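Local coordinates for protein diaminopimelate decarboxylase (Helicobacter pylori, PDB 2QGH) that probably catalyses the pyridoxal-5'-phosphate-dependent decarboxylation of meso-diaminopimelate to L-lysine, the last step of lysine biosynthesis by this route, at residues 88-96 and 116-125; 304-312 and 355-364. One frame throughout, in Å; residues are numbered along the deposited sequence.

Interaction 1: residues 88-96 and 116-125; sequences SIGEIQRAL and EIEQALKLNI
Glu116 reaches from its helix to the first turn of helix 89-97. Its chain is extended beyond CG (chi2 -174°), which carries the carboxylate to the backbone of Ile89. Ile89 N donates to Glu116 OE2 at 2.9 Å, and the bond is fairly straight at 163°. The N-H meets this oxygen from above the carboxylate plane. Glu116 OE1 takes a second bond, from Ser113 N. Ser88 is the N-cap: its OG accepts from Glu91 N at 3.1 Å and is also hydrogen-bonded to Asn387 O of the second subunit.

The apolar contacts begin at Ile89 and run along the helices. Ile89 CG2 rests on Glu116 CG, and its CD1 meets Gln119 CB at 3.8 Å. Ile92 splits its branches: CD1 touches Ala120 CB at 4.2 Å, while CG2 touches both Leu123 CD1 and Ile125 CG2. Leu96 CD1 closes the row against Leu123 CD1 at 4.0 Å. Leu123 leads into a Schellman motif at Asn124.

Both helices lie outside the beta/alpha barrel; the axes of segments 89-96 and 116-122 approach to 10.5 Å, inclined by 25°. At this helix N terminus, the Ile89 N-H and helix dipole would probably stabilise the carboxylate's negative charge.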
loop_
_atom_site.group_PDB
_atom_site.type_symbol
_atom_site.label_atom_id
_atom_site.label_comp_id
_atom_site.label_asym_id
_atom_site.label_seq_id
_atom_site.Cartn_x
_atom_site.Cartn_y
_atom_site.Cartn_z
ATOM N N SER A 88 2.945 -15.665 8.010
ATOM C CA SER A 88 1.975 -15.269 9.032
ATOM C C SER A 88 0.958 -16.371 9.270
ATOM O O SER A 88 0.768 -17.241 8.421
ATOM C CB SER A 88 1.223 -14.010 8.599
ATOM O OG SER A 88 0.335 -14.298 7.529
ATOM N N ILE A 89 0.296 -16.336 10.422
ATOM C CA ILE A 89 -0.717 -17.338 10.718
ATOM C C ILE A 89 -1.806 -17.208 9.665
ATOM O O ILE A 89 -2.402 -18.200 9.250
ATOM C CB ILE A 89 -1.320 -17.162 12.145
ATOM C CG1 ILE A 89 -2.419 -18.205 12.376
ATOM C CG2 ILE A 89 -1.863 -15.757 12.328
ATOM C CD1 ILE A 89 -1.950 -19.654 12.197
ATOM N N GLY A 90 -2.047 -15.979 9.217
ATOM C CA GLY A 90 -3.055 -15.751 8.191
ATOM C C GLY A 90 -2.754 -16.524 6.911
ATOM O O GLY A 90 -3.658 -17.094 6.294
ATOM N N GLU A 91 -1.488 -16.553 6.504
ATOM C CA GLU A 91 -1.117 -17.283 5.296
ATOM C C GLU A 91 -1.163 -18.796 5.523
ATOM O O GLU A 91 -1.503 -19.558 4.617
ATOM C CB GLU A 91 0.285 -16.870 4.814
ATOM C CG GLU A 91 0.394 -15.432 4.364
ATOM C CD GLU A 91 1.713 -15.130 3.659
ATOM O OE1 GLU A 91 2.684 -15.885 3.871
ATOM O OE2 GLU A 91 1.786 -14.135 2.906
ATOM N N ILE A 92 -0.806 -19.232 6.725
ATOM C CA ILE A 92 -0.838 -20.646 7.039
ATOM C C ILE A 92 -2.295 -21.111 6.982
ATOM O O ILE A 92 -2.604 -22.167 6.410
ATOM C CB ILE A 92 -0.250 -20.927 8.444
ATOM C CG1 ILE A 92 1.226 -20.528 8.475
ATOM C CG2 ILE A 92 -0.411 -22.399 8.801
ATOM C CD1 ILE A 92 1.922 -20.851 9.779
ATOM N N GLN A 93 -3.195 -20.314 7.559
ATOM C CA GLN A 93 -4.605 -20.670 7.551
ATOM C C GLN A 93 -5.148 -20.721 6.135
ATOM O O GLN A 93 -5.914 -21.623 5.806
ATOM C CB GLN A 93 -5.428 -19.701 8.413
ATOM C CG GLN A 93 -5.077 -19.777 9.903
ATOM C CD GLN A 93 -6.141 -19.162 10.807
ATOM O OE1 GLN A 93 -5.988 -19.132 12.038
ATOM N NE2 GLN A 93 -7.230 -18.684 10.207
ATOM N N ARG A 94 -4.758 -19.762 5.295
ATOM C CA ARG A 94 -5.208 -19.749 3.898
ATOM C C ARG A 94 -4.775 -21.041 3.204
ATOM O O ARG A 94 -5.588 -21.729 2.587
ATOM C CB ARG A 94 -4.591 -18.583 3.127
ATOM C CG ARG A 94 -5.175 -17.205 3.403
ATOM C CD ARG A 94 -4.399 -16.174 2.601
ATOM N NE ARG A 94 -5.106 -14.907 2.432
ATOM C CZ ARG A 94 -6.098 -14.704 1.572
ATOM N NH1 ARG A 94 -6.508 -15.687 0.791
ATOM N NH2 ARG A 94 -6.680 -13.513 1.492
ATOM N N ALA A 95 -3.483 -21.345 3.310
ATOM C CA ALA A 95 -2.899 -22.531 2.699
ATOM C C ALA A 95 -3.621 -23.811 3.092
ATOM O O ALA A 95 -3.967 -24.623 2.229
ATOM C CB ALA A 95 -1.421 -22.637 3.069
ATOM N N LEU A 96 -3.839 -23.991 4.392
ATOM C CA LEU A 96 -4.522 -25.180 4.900
ATOM C C LEU A 96 -5.948 -25.256 4.384
ATOM O O LEU A 96 -6.438 -26.325 4.040
ATOM C CB LEU A 96 -4.538 -25.176 6.431
ATOM C CG LEU A 96 -3.206 -25.462 7.128
ATOM C CD1 LEU A 96 -3.366 -25.302 8.633
ATOM C CD2 LEU A 96 -2.741 -26.862 6.783
ATOM N N GLU A 116 1.212 -16.722 16.855
ATOM C CA GLU A 116 1.500 -17.380 15.584
ATOM C C GLU A 116 2.375 -18.629 15.792
ATOM O O GLU A 116 2.132 -19.681 15.189
ATOM C CB GLU A 116 2.174 -16.393 14.610
ATOM C CG GLU A 116 1.281 -15.213 14.171
ATOM C CD GLU A 116 1.927 -14.334 13.097
ATOM O OE1 GLU A 116 3.038 -13.814 13.332
ATOM O OE2 GLU A 116 1.322 -14.159 12.016
ATOM N N ILE A 117 3.386 -18.520 16.647
ATOM C CA ILE A 117 4.267 -19.657 16.926
ATOM C C ILE A 117 3.457 -20.832 17.472
ATOM O O ILE A 117 3.488 -21.939 16.926
ATOM C CB ILE A 117 5.353 -19.292 17.971
ATOM C CG1 ILE A 117 6.279 -18.211 17.411
ATOM C CG2 ILE A 117 6.143 -20.529 18.353
ATOM C CD1 ILE A 117 7.236 -17.634 18.437
ATOM N N GLU A 118 2.734 -20.581 18.560
ATOM C CA GLU A 118 1.902 -21.593 19.199
ATOM C C GLU A 118 0.935 -22.258 18.217
ATOM O O GLU A 118 0.805 -23.481 18.194
ATOM C CB GLU A 118 1.105 -20.960 20.338
ATOM C CG GLU A 118 0.092 -21.890 20.979
ATOM C CD GLU A 118 -1.091 -21.137 21.537
ATOM O OE1 GLU A 118 -0.897 -20.331 22.472
ATOM O OE2 GLU A 118 -2.217 -21.339 21.032
ATOM N N GLN A 119 0.254 -21.448 17.414
ATOM C CA GLN A 119 -0.712 -21.957 16.447
ATOM C C GLN A 119 -0.056 -22.814 15.391
ATOM O O GLN A 119 -0.610 -23.820 14.965
ATOM C CB GLN A 119 -1.453 -20.798 15.772
ATOM C CG GLN A 119 -2.434 -20.088 16.682
ATOM C CD GLN A 119 -3.463 -21.042 17.262
ATOM O OE1 GLN A 119 -4.282 -21.609 16.535
ATOM N NE2 GLN A 119 -3.419 -21.233 18.577
ATOM N N ALA A 120 1.134 -22.412 14.971
ATOM C CA ALA A 120 1.850 -23.151 13.948
ATOM C C ALA A 120 2.283 -24.518 14.457
ATOM O O ALA A 120 2.153 -25.518 13.753
ATOM C CB ALA A 120 3.054 -22.356 13.486
ATOM N N LEU A 121 2.800 -24.553 15.680
ATOM C CA LEU A 121 3.263 -25.797 16.290
ATOM C C LEU A 121 2.128 -26.796 16.449
ATOM O O LEU A 121 2.328 -28.003 16.332
ATOM C CB LEU A 121 3.876 -25.520 17.662
ATOM C CG LEU A 121 5.138 -24.660 17.708
ATOM C CD1 LEU A 121 5.551 -24.498 19.167
ATOM C CD2 LEU A 121 6.258 -25.304 16.897
ATOM N N LYS A 122 0.936 -26.280 16.716
ATOM C CA LYS A 122 -0.241 -27.116 16.894
ATOM C C LYS A 122 -0.813 -27.618 15.574
ATOM O O LYS A 122 -1.623 -28.542 15.561
ATOM C CB LYS A 122 -1.324 -26.328 17.625
ATOM C CG LYS A 122 -1.092 -26.151 19.111
ATOM C CD LYS A 122 -1.775 -24.889 19.623
ATOM C CE LYS A 122 -3.019 -24.530 18.800
ATOM N NZ LYS A 122 -4.035 -25.616 18.788
ATOM N N LEU A 123 -0.395 -27.003 14.471
ATOM C CA LEU A 123 -0.880 -27.361 13.148
ATOM C C LEU A 123 0.045 -28.331 12.423
ATOM O O LEU A 123 -0.208 -28.732 11.285
ATOM C CB LEU A 123 -1.086 -26.089 12.329
ATOM C CG LEU A 123 -2.183 -25.193 12.906
ATOM C CD1 LEU A 123 -2.194 -23.850 12.187
ATOM C CD2 LEU A 123 -3.528 -25.901 12.782
ATOM N N ASN A 124 1.128 -28.698 13.090
ATOM C CA ASN A 124 2.081 -29.659 12.548
ATOM C C ASN A 124 2.652 -29.334 11.175
ATOM O O ASN A 124 2.704 -30.202 10.304
ATOM C CB ASN A 124 1.433 -31.045 12.512
ATOM C CG ASN A 124 0.832 -31.435 13.853
ATOM O OD1 ASN A 124 1.521 -31.440 14.874
ATOM N ND2 ASN A 124 -0.457 -31.760 13.857
ATOM N N ILE A 125 3.091 -28.096 10.974
ATOM C CA ILE A 125 3.671 -27.722 9.692
ATOM C C ILE A 125 5.078 -28.315 9.575
ATOM O O ILE A 125 5.571 -28.923 10.525
ATOM C CB ILE A 125 3.708 -26.192 9.529
ATOM C CG1 ILE A 125 4.527 -25.545 10.644
ATOM C CG2 ILE A 125 2.296 -25.662 9.541
ATOM C CD1 ILE A 125 4.841 -24.079 10.370
#

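Interaction 2: residues 304-312 and 355-364; sequences KRFVIVDAG and FLKDAHLPEL
Phe355 points its ring at the turn that follows strand 306-309. The ring lies edge-on to the backbone of Ala311: CE2 is 3.1 Å from Ala311 O, near the ring plane. Gly312 N also lies at the edge, 3.6 Å from CZ. Ala311 CB touches CZ at 3.8 Å. Val309 CG1 meets CE2 at 3.9 Å, the two side chains crossing at about a right angle. Further along the strand, Val307 CG1 makes a looser contact with Leu364 CD1 at 4.4 Å. Ile370 and Ile372 of strand 369-372 add to this apolar layer.

Arg305 begins the polar edge. Its CG is anti to the backbone N (chi1 167°), and a bend at chi3 turns the guanidinium to the end of strand 354-361. NH2 donates to Leu361 O at 2.7 Å. The oxygen lies near the guanidinium plane, while NH2 sits above the carbonyl plane. The bond is bent, at 134°. NH1 pairs with Glu298, which also accepts from Leu364 N. Outermost, Lys304 NZ and Asp358 OD1 form a long salt bridge at 3.8 Å.

Strand 340-345 pairs with both strands and separates them, so side chains meet side chains and backbone across the gap. The buried guanidinium has a carboxylate to balance its charge and a carbonyl to take an N-H, which probably offsets the cost of burying it in the C-terminal beta domain.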
loop_
_atom_site.group_PDB
_atom_site.type_symbol
_atom_site.label_atom_id
_atom_site.label_comp_id
_atom_site.label_asym_id
_atom_site.label_seq_id
_atom_site.Cartn_x
_atom_site.Cartn_y
_atom_site.Cartn_z
ATOM N N LYS A 304 2.200 17.541 -22.803
ATOM C CA LYS A 304 2.224 16.111 -22.500
ATOM C C LYS A 304 0.825 15.509 -22.574
ATOM O O LYS A 304 -0.168 16.205 -22.375
ATOM C CB LYS A 304 2.812 15.869 -21.101
ATOM C CG LYS A 304 4.127 16.615 -20.831
ATOM C CD LYS A 304 5.204 16.335 -21.897
ATOM C CE LYS A 304 5.707 14.891 -21.850
ATOM N NZ LYS A 304 6.741 14.597 -22.889
ATOM N N ARG A 305 0.751 14.216 -22.877
ATOM C CA ARG A 305 -0.533 13.533 -22.958
ATOM C C ARG A 305 -0.714 12.629 -21.758
ATOM O O ARG A 305 0.215 11.926 -21.348
ATOM C CB ARG A 305 -0.661 12.683 -24.236
ATOM C CG ARG A 305 -1.858 11.725 -24.173
ATOM C CD ARG A 305 -2.339 11.224 -25.528
ATOM N NE ARG A 305 -1.428 10.267 -26.138
ATOM C CZ ARG A 305 -1.737 9.004 -26.415
ATOM N NH1 ARG A 305 -2.944 8.529 -26.135
ATOM N NH2 ARG A 305 -0.836 8.213 -26.984
ATOM N N PHE A 306 -1.918 12.653 -21.198
ATOM C CA PHE A 306 -2.235 11.826 -20.052
ATOM C C PHE A 306 -3.399 10.899 -20.370
ATOM O O PHE A 306 -4.470 11.346 -20.793
ATOM C CB PHE A 306 -2.593 12.691 -18.842
ATOM C CG PHE A 306 -1.451 13.519 -18.317
ATOM C CD1 PHE A 306 -1.247 14.815 -18.767
ATOM C CD2 PHE A 306 -0.598 13.009 -17.342
ATOM C CE1 PHE A 306 -0.209 15.599 -18.250
ATOM C CE2 PHE A 306 0.438 13.781 -16.820
ATOM C CZ PHE A 306 0.632 15.080 -17.274
ATOM N N VAL A 307 -3.180 9.604 -20.177
ATOM C CA VAL A 307 -4.218 8.611 -20.406
ATOM C C VAL A 307 -4.730 8.163 -19.035
ATOM O O VAL A 307 -4.092 7.359 -18.354
ATOM C CB VAL A 307 -3.669 7.400 -21.186
ATOM C CG1 VAL A 307 -4.696 6.259 -21.180
ATOM C CG2 VAL A 307 -3.340 7.819 -22.623
ATOM N N ILE A 308 -5.883 8.701 -18.643
ATOM C CA ILE A 308 -6.503 8.404 -17.357
ATOM C C ILE A 308 -7.317 7.123 -17.407
ATOM O O ILE A 308 -8.295 7.009 -18.150
ATOM C CB ILE A 308 -7.398 9.584 -16.906
ATOM C CG1 ILE A 308 -6.536 10.838 -16.761
ATOM C CG2 ILE A 308 -8.062 9.277 -15.586
ATOM C CD1 ILE A 308 -7.310 12.133 -16.917
ATOM N N VAL A 309 -6.899 6.169 -16.583
ATOM C CA VAL A 309 -7.514 4.859 -16.505
ATOM C C VAL A 309 -8.223 4.674 -15.153
ATOM O O VAL A 309 -7.927 5.393 -14.200
ATOM C CB VAL A 309 -6.403 3.821 -16.768
ATOM C CG1 VAL A 309 -6.393 2.737 -15.707
ATOM C CG2 VAL A 309 -6.561 3.261 -18.172
ATOM N N ASP A 310 -9.158 3.725 -15.056
ATOM C CA ASP A 310 -9.893 3.556 -13.802
ATOM C C ASP A 310 -9.261 2.724 -12.683
ATOM O O ASP A 310 -9.870 2.565 -11.633
ATOM C CB ASP A 310 -11.339 3.070 -14.062
ATOM C CG ASP A 310 -11.415 1.724 -14.785
ATOM O OD1 ASP A 310 -10.394 1.014 -14.887
ATOM O OD2 ASP A 310 -12.523 1.366 -15.248
ATOM N N ALA A 311 -8.057 2.196 -12.900
ATOM C CA ALA A 311 -7.344 1.432 -11.869
ATOM C C ALA A 311 -6.318 2.410 -11.293
ATOM O O ALA A 311 -5.901 3.337 -11.980
ATOM C CB ALA A 311 -6.636 0.220 -12.475
ATOM N N GLY A 312 -5.916 2.222 -10.042
ATOM C CA GLY A 312 -4.960 3.141 -9.460
ATOM C C GLY A 312 -3.906 2.478 -8.599
ATOM O O GLY A 312 -3.893 1.258 -8.433
ATOM N N PHE A 355 0.886 4.597 -13.795
ATOM C CA PHE A 355 1.376 3.266 -14.097
ATOM C C PHE A 355 2.633 3.256 -14.957
ATOM O O PHE A 355 3.592 2.548 -14.652
ATOM C CB PHE A 355 0.270 2.459 -14.779
ATOM C CG PHE A 355 -0.928 2.198 -13.899
ATOM C CD1 PHE A 355 -0.839 1.334 -12.812
ATOM C CD2 PHE A 355 -2.149 2.794 -14.171
ATOM C CE1 PHE A 355 -1.953 1.068 -12.014
ATOM C CE2 PHE A 355 -3.269 2.530 -13.375
ATOM C CZ PHE A 355 -3.169 1.664 -12.297
ATOM N N LEU A 356 2.640 4.043 -16.028
ATOM C CA LEU A 356 3.800 4.078 -16.907
ATOM C C LEU A 356 4.092 5.483 -17.444
ATOM O O LEU A 356 3.223 6.126 -18.034
ATOM C CB LEU A 356 3.575 3.101 -18.067
ATOM C CG LEU A 356 4.776 2.384 -18.694
ATOM C CD1 LEU A 356 4.272 1.304 -19.635
ATOM C CD2 LEU A 356 5.658 3.371 -19.439
ATOM N N LYS A 357 5.311 5.966 -17.224
ATOM C CA LYS A 357 5.700 7.280 -17.724
ATOM C C LYS A 357 6.118 7.148 -19.179
ATOM O O LYS A 357 6.581 6.090 -19.602
ATOM C CB LYS A 357 6.872 7.855 -16.929
ATOM C CG LYS A 357 6.481 8.769 -15.784
ATOM C CD LYS A 357 7.710 9.455 -15.211
ATOM C CE LYS A 357 7.388 10.236 -13.950
ATOM N NZ LYS A 357 8.637 10.760 -13.318
ATOM N N ASP A 358 5.963 8.226 -19.938
ATOM C CA ASP A 358 6.329 8.233 -21.350
ATOM C C ASP A 358 6.139 6.894 -22.048
ATOM O O ASP A 358 7.094 6.327 -22.587
ATOM C CB ASP A 358 7.779 8.686 -21.535
ATOM C CG ASP A 358 7.938 10.183 -21.431
ATOM O OD1 ASP A 358 7.174 10.910 -22.106
ATOM O OD2 ASP A 358 8.832 10.637 -20.681
ATOM N N ALA A 359 4.911 6.386 -22.022
ATOM C CA ALA A 359 4.585 5.133 -22.694
ATOM C C ALA A 359 4.193 5.529 -24.107
ATOM O O ALA A 359 3.986 6.705 -24.387
ATOM C CB ALA A 359 3.419 4.440 -22.006
ATOM N N HIS A 360 4.084 4.557 -24.997
ATOM C CA HIS A 360 3.723 4.855 -26.373
ATOM C C HIS A 360 2.506 4.044 -26.785
ATOM O O HIS A 360 2.578 2.824 -26.941
ATOM C CB HIS A 360 4.923 4.567 -27.281
ATOM C CG HIS A 360 6.140 5.366 -26.928
ATOM N ND1 HIS A 360 6.199 6.735 -27.078
ATOM C CD2 HIS A 360 7.312 5.001 -26.355
ATOM C CE1 HIS A 360 7.353 7.181 -26.610
ATOM N NE2 HIS A 360 8.045 6.148 -26.164
ATOM N N LEU A 361 1.379 4.728 -26.954
ATOM C CA LEU A 361 0.142 4.054 -27.322
ATOM C C LEU A 361 -0.661 4.818 -28.364
ATOM O O LEU A 361 -0.489 6.021 -28.545
ATOM C CB LEU A 361 -0.730 3.857 -26.077
ATOM C CG LEU A 361 -0.146 3.097 -24.882
ATOM C CD1 LEU A 361 -1.173 3.064 -23.760
ATOM C CD2 LEU A 361 0.241 1.680 -25.301
ATOM N N PRO A 362 -1.551 4.115 -29.077
ATOM C CA PRO A 362 -2.369 4.785 -30.090
ATOM C C PRO A 362 -3.368 5.662 -29.350
ATOM O O PRO A 362 -3.577 5.480 -28.144
ATOM C CB PRO A 362 -3.044 3.625 -30.807
ATOM C CG PRO A 362 -3.192 2.607 -29.715
ATOM C CD PRO A 362 -1.848 2.675 -29.027
ATOM N N GLU A 363 -3.977 6.619 -30.040
ATOM C CA GLU A 363 -4.941 7.463 -29.358
ATOM C C GLU A 363 -6.097 6.565 -28.961
ATOM O O GLU A 363 -6.600 5.793 -29.777
ATOM C CB GLU A 363 -5.438 8.599 -30.256
ATOM C CG GLU A 363 -6.274 9.612 -29.486
ATOM C CD GLU A 363 -6.684 10.814 -30.311
ATOM O OE1 GLU A 363 -7.320 11.729 -29.740
ATOM O OE2 GLU A 363 -6.375 10.846 -31.524
ATOM N N LEU A 364 -6.497 6.646 -27.698
ATOM C CA LEU A 364 -7.593 5.825 -27.197
ATOM C C LEU A 364 -8.738 6.736 -26.829
ATOM O O LEU A 364 -8.561 7.943 -26.679
ATOM C CB LEU A 364 -7.159 5.040 -25.956
ATOM C CG LEU A 364 -5.972 4.074 -26.047
ATOM C CD1 LEU A 364 -5.495 3.722 -24.647
ATOM C CD2 LEU A 364 -6.372 2.820 -26.810
#

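The chain starts in the mixed sheet with strand 35-39 and passes into the barrel. There interaction 1 closes a short loop from helix 89-97 through strand 105-107 to helix 114-122, the helices of two successive beta-alpha units. The chain then returns to the mixed sheet. Interaction 2 closes a longer loop, from strand 306-309 through helix 318-322 and strand 340-345 to strand 354-361. The loops are in series and neither nest nor cross. The centres of interaction 1 and interaction 2 are about 43 Å apart, on opposite sides of the chain's centre. Interaction 1 joins two neighbouring helices of the barrel's outer layer; interaction 2 joins two strands of the beta domain. Both regions also meet the second subunit.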